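Local coordinates for protein putative glucoamylase (Bacteroides fragilis NCTC 9343, PDB 3EU8) that is a putative glucoamylase, probably an exported glycoside hydrolase acting on glucose polymers, though its function has not been established, at residues Y175-Q180 and Y191-N196. Sequence-based numbering, arbitrary orientation.
With EDO (1,2-ethanediol), chain B.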
ATOM      1  N   TYR A 175     -16.668   1.741 -14.326  1.00 27.22           N
ATOM      2  CA  TYR A 175     -15.517   2.671 -14.398  1.00 26.43           C
ATOM      3  C   TYR A 175     -14.761   2.601 -15.715  1.00 25.98           C
ATOM      4  O   TYR A 175     -13.727   3.257 -15.878  1.00 24.78           O
ATOM      5  CB  TYR A 175     -14.606   2.493 -13.165  1.00 25.98           C
ATOM      6  CG  TYR A 175     -15.240   3.048 -11.869  1.00 25.90           C
ATOM      7  CD1 TYR A 175     -16.235   2.347 -11.198  1.00 24.52           C
ATOM      8  CD2 TYR A 175     -14.865   4.293 -11.360  1.00 21.99           C
ATOM      9  CE1 TYR A 175     -16.801   2.836 -10.025  1.00 25.96           C
ATOM     10  CE2 TYR A 175     -15.436   4.797 -10.226  1.00 26.29           C
ATOM     11  CZ  TYR A 175     -16.407   4.075  -9.549  1.00 27.37           C
ATOM     12  OH  TYR A 175     -17.009   4.599  -8.420  1.00 24.27           O
ATOM     13  N   ARG A 176     -15.292   1.836 -16.681  1.00 27.26           N
ATOM     14  CA  ARG A 176     -14.795   1.890 -18.064  1.00 25.91           C
ATOM     15  C   ARG A 176     -15.342   3.059 -18.878  1.00 24.83           C
ATOM     16  O   ARG A 176     -14.949   3.230 -20.025  1.00 22.78           O
ATOM     17  CB  ARG A 176     -15.111   0.611 -18.819  1.00 25.83           C
ATOM     18  CG  ARG A 176     -14.195  -0.535 -18.524  1.00 25.95           C
ATOM     19  CD  ARG A 176     -14.887  -1.830 -18.912  1.00 24.02           C
ATOM     20  NE  ARG A 176     -14.672  -2.097 -20.310  1.00 24.52           N
ATOM     21  CZ  ARG A 176     -15.285  -3.035 -20.998  1.00 27.87           C
ATOM     22  NH1 ARG A 176     -16.215  -3.786 -20.432  1.00 21.63           N
ATOM     23  NH2 ARG A 176     -14.966  -3.203 -22.281  1.00 27.82           N
ATOM     24  N   HIS A 177     -16.237   3.840 -18.292  1.00 24.72           N
ATOM     25  CA  HIS A 177     -16.740   5.074 -18.884  1.00 26.12           C
ATOM     26  C   HIS A 177     -17.357   4.797 -20.275  1.00 27.25           C
ATOM     27  O   HIS A 177     -16.890   5.301 -21.303  1.00 27.24           O
ATOM     28  CB  HIS A 177     -15.630   6.133 -18.903  1.00 25.72           C
ATOM     29  CG  HIS A 177     -16.064   7.489 -19.390  1.00 30.33           C
ATOM     30  ND1 HIS A 177     -17.380   7.803 -19.675  1.00 31.03           N
ATOM     31  CD2 HIS A 177     -15.346   8.616 -19.638  1.00 29.82           C
ATOM     32  CE1 HIS A 177     -17.451   9.061 -20.078  1.00 35.77           C
ATOM     33  NE2 HIS A 177     -16.232   9.578 -20.067  1.00 31.74           N
ATOM     34  N   GLY A 178     -18.383   3.949 -20.272  1.00 26.57           N
ATOM     35  CA  GLY A 178     -19.064   3.515 -21.481  1.00 26.21           C
ATOM     36  C   GLY A 178     -18.350   2.425 -22.240  1.00 25.82           C
ATOM     37  O   GLY A 178     -18.328   2.421 -23.468  1.00 26.58           O
ATOM     38  N   GLY A 179     -17.778   1.468 -21.528  1.00 23.25           N
ATOM     39  CA  GLY A 179     -17.249   0.274 -22.167  1.00 23.09           C
ATOM     40  C   GLY A 179     -15.925   0.422 -22.890  1.00 22.83           C
ATOM     41  O   GLY A 179     -15.594  -0.392 -23.734  1.00 21.71           O
ATOM     42  N   GLN A 180     -15.153   1.439 -22.536  1.00 22.96           N
ATOM     43  CA  GLN A 180     -13.867   1.653 -23.125  1.00 24.32           C
ATOM     44  C   GLN A 180     -12.906   0.587 -22.593  1.00 24.90           C
ATOM     45  O   GLN A 180     -13.161   0.014 -21.537  1.00 25.60           O
ATOM     46  CB  GLN A 180     -13.375   3.051 -22.784  1.00 23.83           C
ATOM     47  CG  GLN A 180     -14.318   4.184 -23.154  1.00 26.21           C
ATOM     48  CD  GLN A 180     -13.687   5.535 -22.840  1.00 25.56           C
ATOM     49  OE1 GLN A 180     -12.529   5.752 -23.173  1.00 28.66           O
ATOM     50  NE2 GLN A 180     -14.406   6.403 -22.146  1.00 26.89           N
ATOM     51  N   TYR A 191     -20.178  15.300 -10.548  1.00 37.49           N
ATOM     52  CA  TYR A 191     -19.283  15.747 -11.614  1.00 36.44           C
ATOM     53  C   TYR A 191     -18.994  14.713 -12.664  1.00 35.91           C
ATOM     54  O   TYR A 191     -18.204  14.984 -13.562  1.00 33.67           O
ATOM     55  CB  TYR A 191     -17.944  16.215 -11.028  1.00 38.85           C
ATOM     56  CG  TYR A 191     -18.071  17.401 -10.105  1.00 39.69           C
ATOM     57  CD1 TYR A 191     -18.164  18.690 -10.610  1.00 45.88           C
ATOM     58  CD2 TYR A 191     -18.115  17.226  -8.735  1.00 41.93           C
ATOM     59  CE1 TYR A 191     -18.290  19.778  -9.766  1.00 47.35           C
ATOM     60  CE2 TYR A 191     -18.226  18.295  -7.887  1.00 47.28           C
ATOM     61  CZ  TYR A 191     -18.321  19.573  -8.410  1.00 49.89           C
ATOM     62  OH  TYR A 191     -18.445  20.639  -7.557  1.00 53.38           O
ATOM     63  N   GLY A 192     -19.591  13.524 -12.560  1.00 34.69           N
ATOM     64  CA  GLY A 192     -19.374  12.478 -13.566  1.00 34.72           C
ATOM     65  C   GLY A 192     -17.921  12.067 -13.816  1.00 34.27           C
ATOM     66  O   GLY A 192     -17.203  11.636 -12.899  1.00 32.61           O
ATOM     67  N   TRP A 193     -17.482  12.199 -15.065  1.00 33.71           N
ATOM     68  CA  TRP A 193     -16.141  11.761 -15.469  1.00 33.41           C
ATOM     69  C   TRP A 193     -15.140  12.925 -15.587  1.00 34.51           C
ATOM     70  O   TRP A 193     -14.073  12.778 -16.199  1.00 33.16           O
ATOM     71  CB  TRP A 193     -16.235  11.002 -16.784  1.00 30.67           C
ATOM     72  CG  TRP A 193     -17.205   9.865 -16.720  1.00 35.06           C
ATOM     73  CD1 TRP A 193     -18.482   9.818 -17.234  1.00 36.24           C
ATOM     74  CD2 TRP A 193     -16.984   8.608 -16.092  1.00 32.73           C
ATOM     75  NE1 TRP A 193     -19.051   8.603 -16.958  1.00 33.41           N
ATOM     76  CE2 TRP A 193     -18.156   7.848 -16.251  1.00 28.75           C
ATOM     77  CE3 TRP A 193     -15.923   8.067 -15.365  1.00 29.73           C
ATOM     78  CZ2 TRP A 193     -18.277   6.573 -15.736  1.00 27.23           C
ATOM     79  CZ3 TRP A 193     -16.045   6.805 -14.872  1.00 25.71           C
ATOM     80  CH2 TRP A 193     -17.206   6.072 -15.053  1.00 25.13           C
ATOM     81  N   GLU A 194     -15.478  14.072 -14.999  1.00 35.17           N
ATOM     82  CA  GLU A 194     -14.705  15.292 -15.215  1.00 37.22           C
ATOM     83  C   GLU A 194     -13.265  15.220 -14.692  1.00 37.36           C
ATOM     84  O   GLU A 194     -12.396  15.945 -15.186  1.00 37.74           O
ATOM     85  CB  GLU A 194     -15.419  16.497 -14.618  1.00 37.16           C
ATOM     86  CG  GLU A 194     -16.565  17.036 -15.469  1.00 42.13           C
ATOM     87  CD  GLU A 194     -17.260  18.233 -14.802  1.00 46.71           C
ATOM     88  OE1 GLU A 194     -16.538  19.085 -14.221  1.00 42.91           O
ATOM     89  OE2 GLU A 194     -18.515  18.312 -14.855  1.00 45.01           O
HETATM   90  N   MSE A 195     -13.002  14.370 -13.702  1.00 37.53           N
HETATM   91  CA  MSE A 195     -11.616  14.162 -13.250  1.00 38.07           C
HETATM   92  C   MSE A 195     -10.803  13.573 -14.401  1.00 37.63           C
HETATM   93  O   MSE A 195      -9.627  13.883 -14.562  1.00 38.29           O
HETATM   94  CB  MSE A 195     -11.525  13.253 -12.027  1.00 36.94           C
HETATM   95  CG  MSE A 195     -12.024  13.848 -10.728  1.00 40.20           C
HETATM   96 SE   MSE A 195     -10.897  15.277 -10.052  0.75 30.71          SE
HETATM   97  CE  MSE A 195      -9.224  14.259  -9.751  1.00 35.41           C
ATOM     98  N   ASN A 196     -11.438  12.717 -15.193  1.00 37.83           N
ATOM     99  CA  ASN A 196     -10.879  12.278 -16.458  1.00 38.30           C
ATOM    100  C   ASN A 196      -9.455  11.708 -16.390  1.00 37.20           C
ATOM    101  O   ASN A 196      -8.556  12.172 -17.063  1.00 37.47           O
ATOM    102  CB  ASN A 196     -10.910  13.464 -17.419  1.00 38.43           C
ATOM    103  CG  ASN A 196     -10.636  13.056 -18.840  1.00 41.13           C
ATOM    104  OD1 ASN A 196     -10.899  11.923 -19.220  1.00 41.54           O
ATOM    105  ND2 ASN A 196     -10.109  13.977 -19.632  1.00 35.98           N
TER
HETATM  106  C1  EDO B 464     -17.812  -2.902 -24.943  1.00 62.42           C
HETATM  107  O1  EDO B 464     -16.930  -1.835 -25.319  1.00 57.88           O
HETATM  108  C2  EDO B 464     -19.245  -2.648 -25.402  1.00 61.35           C
HETATM  109  O2  EDO B 464     -19.378  -2.869 -26.813  1.00 56.87           O
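His177 lays its imidazole flat over one face of the Trp193 indole: the centroids of the histidine and five-membered pyrrole rings lie 3.5 Å apart with planes 14° from parallel, a face-to-face stack. The two side chains run past each other in opposite directions, so each ring also covers the root of its partner. His177 CB stands 3.8 Å from the centroid of the Trp193 six-membered ring, 4° off its normal, and Trp193 CB lies 3.9 Å from the imidazole centroid; both are CH-pi contacts. With CG anti to the backbone N (chi1 -175°), His177 extends its ring along the indole towards Trp193 CB. Tyr175 CA meets Trp193 CH2 at the indole edge, 3.9 Å away, while the tyrosine hydroxyl is hydrogen-bonded to Phe105 O. Within 175-180, Gln180 NE2 donates to His177 O (2.8 Å) and Arg176 NE to Gln180 O (2.9 Å), beside the backbone bond from Gln180 N to Arg176 O; these would steady the bend carrying the histidine. Trp193 projects from overlapping type II' and type I turns. Aromatic packing joins the loop after helix 154-169 to that between strand 186-187 and helix 206-214, with Trp174, Tyr184 and strand residue Trp187 extending the cluster.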